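Long-range contact in adenine phosphoribosyltransferase (Giardia intestinalis, PDB 1L1Q), which probably transfers a phosphoribosyl group from phosphoribosyl pyrophosphate to adenine, forming AMP in purine metabolism: residues L114-L122 and A136-K146. Residues are numbered along the deposited sequence; the frame is centred on the assembly and turned at random.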
# COMPACT_ATOMS: atom_id res chain seq x y z
N LEU A 114 3.90 10.51 14.47
CA LEU A 114 3.02 10.15 15.58
C LEU A 114 3.47 10.77 16.89
O LEU A 114 4.66 11.01 17.09
CB LEU A 114 2.96 8.62 15.74
CG LEU A 114 2.50 7.79 14.54
CD1 LEU A 114 2.56 6.31 14.89
CD2 LEU A 114 1.08 8.17 14.16
N GLY A 115 2.51 10.97 17.78
CA GLY A 115 2.81 11.56 19.06
C GLY A 115 1.60 11.53 19.98
O GLY A 115 0.56 10.98 19.62
N PRO A 116 1.72 12.12 21.18
CA PRO A 116 0.72 12.22 22.24
C PRO A 116 -0.70 12.63 21.84
O PRO A 116 -1.67 12.18 22.44
CB PRO A 116 1.35 13.23 23.21
CG PRO A 116 2.80 12.94 23.07
CD PRO A 116 2.97 12.81 21.58
N HIS A 117 -0.83 13.49 20.84
CA HIS A 117 -2.16 13.94 20.39
C HIS A 117 -2.91 12.95 19.49
O HIS A 117 -4.12 13.10 19.28
CB HIS A 117 -2.02 15.27 19.64
CG HIS A 117 -1.42 16.36 20.45
ND1 HIS A 117 -2.05 16.90 21.55
CD2 HIS A 117 -0.22 16.99 20.36
CE1 HIS A 117 -1.27 17.81 22.10
NE2 HIS A 117 -0.15 17.88 21.41
N ASP A 118 -2.22 11.94 18.97
CA ASP A 118 -2.84 10.99 18.05
C ASP A 118 -3.73 9.88 18.60
O ASP A 118 -3.47 9.34 19.67
CB ASP A 118 -1.75 10.34 17.18
CG ASP A 118 -1.11 11.33 16.20
OD1 ASP A 118 -1.85 11.90 15.37
OD2 ASP A 118 0.12 11.52 16.24
N VAL A 119 -4.78 9.57 17.85
CA VAL A 119 -5.67 8.46 18.17
C VAL A 119 -5.45 7.60 16.93
O VAL A 119 -5.90 7.93 15.83
CB VAL A 119 -7.15 8.90 18.30
CG1 VAL A 119 -8.03 7.70 18.58
CG2 VAL A 119 -7.28 9.92 19.44
N VAL A 120 -4.72 6.51 17.10
CA VAL A 120 -4.34 5.64 16.01
C VAL A 120 -5.19 4.42 15.71
O VAL A 120 -5.59 3.69 16.61
CB VAL A 120 -2.88 5.13 16.21
CG1 VAL A 120 -2.56 4.04 15.20
CG2 VAL A 120 -1.91 6.28 16.10
N LEU A 121 -5.46 4.22 14.42
CA LEU A 121 -6.16 3.02 13.99
C LEU A 121 -5.06 2.21 13.30
O LEU A 121 -4.59 2.58 12.23
CB LEU A 121 -7.26 3.32 12.97
CG LEU A 121 -7.87 2.06 12.33
CD1 LEU A 121 -8.34 1.10 13.45
CD2 LEU A 121 -9.05 2.44 11.43
N LEU A 122 -4.61 1.14 13.94
CA LEU A 122 -3.60 0.29 13.34
C LEU A 122 -4.31 -0.65 12.38
O LEU A 122 -5.36 -1.19 12.72
CB LEU A 122 -2.90 -0.56 14.41
CG LEU A 122 -1.76 0.04 15.22
CD1 LEU A 122 -1.36 -0.94 16.31
CD2 LEU A 122 -0.58 0.33 14.31
N ALA A 136 3.87 -3.52 16.66
CA ALA A 136 3.39 -2.26 16.11
C ALA A 136 2.83 -1.34 17.20
O ALA A 136 3.05 -0.13 17.15
CB ALA A 136 2.32 -2.53 15.05
N ILE A 137 2.11 -1.91 18.15
CA ILE A 137 1.55 -1.15 19.26
C ILE A 137 2.70 -0.55 20.04
O ILE A 137 2.69 0.62 20.42
CB ILE A 137 0.73 -2.05 20.21
CG1 ILE A 137 -0.40 -2.72 19.43
CG2 ILE A 137 0.17 -1.22 21.38
CD1 ILE A 137 -1.08 -3.85 20.18
N GLU A 138 3.72 -1.37 20.28
CA GLU A 138 4.90 -0.93 21.01
C GLU A 138 5.53 0.27 20.33
O GLU A 138 5.82 1.27 20.98
CB GLU A 138 5.91 -2.08 21.12
CG GLU A 138 5.38 -3.25 21.94
CD GLU A 138 6.32 -4.46 21.94
OE1 GLU A 138 6.01 -5.44 22.65
OE2 GLU A 138 7.36 -4.42 21.24
N LEU A 139 5.73 0.18 19.02
CA LEU A 139 6.33 1.27 18.26
C LEU A 139 5.52 2.56 18.41
O LEU A 139 6.08 3.63 18.63
CB LEU A 139 6.42 0.93 16.77
CG LEU A 139 7.71 0.38 16.18
CD1 LEU A 139 7.60 0.39 14.67
CD2 LEU A 139 8.90 1.22 16.61
N CYS A 140 4.20 2.45 18.25
CA CYS A 140 3.35 3.62 18.36
C CYS A 140 3.50 4.26 19.74
O CYS A 140 3.58 5.47 19.87
CB CYS A 140 1.88 3.24 18.12
SG CYS A 140 1.51 2.80 16.40
N GLU A 141 3.53 3.42 20.77
CA GLU A 141 3.67 3.93 22.12
C GLU A 141 5.04 4.58 22.36
O GLU A 141 5.13 5.60 23.04
CB GLU A 141 3.38 2.81 23.12
CG GLU A 141 1.92 2.37 23.06
CD GLU A 141 1.58 1.16 23.93
OE1 GLU A 141 0.37 0.89 24.11
OE2 GLU A 141 2.51 0.48 24.42
N THR A 142 6.10 4.02 21.78
CA THR A 142 7.41 4.62 21.96
C THR A 142 7.46 5.99 21.27
O THR A 142 8.19 6.88 21.70
CB THR A 142 8.54 3.74 21.40
OG1 THR A 142 8.32 3.52 20.01
CG2 THR A 142 8.57 2.39 22.11
N ALA A 143 6.67 6.14 20.20
CA ALA A 143 6.61 7.40 19.45
C ALA A 143 5.77 8.43 20.20
O ALA A 143 5.68 9.60 19.79
CB ALA A 143 6.01 7.16 18.06
N GLY A 144 5.12 8.00 21.27
CA GLY A 144 4.33 8.92 22.07
C GLY A 144 2.83 8.71 22.10
O GLY A 144 2.14 9.43 22.84
N VAL A 145 2.31 7.77 21.33
CA VAL A 145 0.86 7.54 21.33
C VAL A 145 0.45 6.89 22.65
O VAL A 145 1.11 5.95 23.11
CB VAL A 145 0.42 6.63 20.17
CG1 VAL A 145 -1.10 6.48 20.16
CG2 VAL A 145 0.90 7.21 18.84
N LYS A 146 -0.64 7.37 23.24
CA LYS A 146 -1.11 6.81 24.51
C LYS A 146 -1.80 5.46 24.33
O LYS A 146 -2.57 5.26 23.39
CB LYS A 146 -2.06 7.79 25.19
CG LYS A 146 -1.44 9.13 25.51
CD LYS A 146 -2.48 10.06 26.10
CE LYS A 146 -1.94 11.45 26.39
NZ LYS A 146 -3.04 12.36 26.83
O HOH W 1 -2.24 9.53 22.23
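Leu122, Leu114 and Val120 meet Cys140, and the last two also meet Val145, where helix 131-142 runs back along strand 120-124, the strand-then-helix half of a beta-alpha-beta crossover in the parallel part of the phosphoribosyltransferase sheet; strand 150-154 completes it. The short segment axes are nearly antiparallel (158°) and 10.5 Å apart. Leu122 forks against the helix: CD1 lies 3.7 Å from Ile137 CG1, the two side chains crossing at about a right angle, while CD2 reaches Cys140 SG at 3.9 Å and also touches Ala136 CB. Leu114 CD1, from the loop before the strand, approaches the same sulfur at 4.0 Å. With its CG1 anti to the backbone N (chi1 -177°), Val145 splits its methyls between the residues at the two ends of the turn, CG1 against Asp118 O and CG2 against Gly115 O and Leu114 CB; Val120 CG2 meets both methyls. Val58 and Ile150 of the flanking strands add to this apolar layer.

Backbone packing takes over at the helix end, where Gly144, with positive phi, closes a Schellman motif. No direct hydrogen bond joins the segments, but Gly115 CA and Pro116 CA make CA-H...O contacts with Ala143 O and Gly144 O, and the proline ring rests on Gly144 O.

Polar links hold the type I turn Gly115-Asp118. Asp118 OD2 uses its anti lone pair to accept from Gly115 N at 2.9 Å, while OD1 forms a salt bridge with Lys56. One water bridges the segments, accepting from Lys146 N at 2.9 Å and donating to Asp118 O and, at 2.7 Å, to Pro116 O.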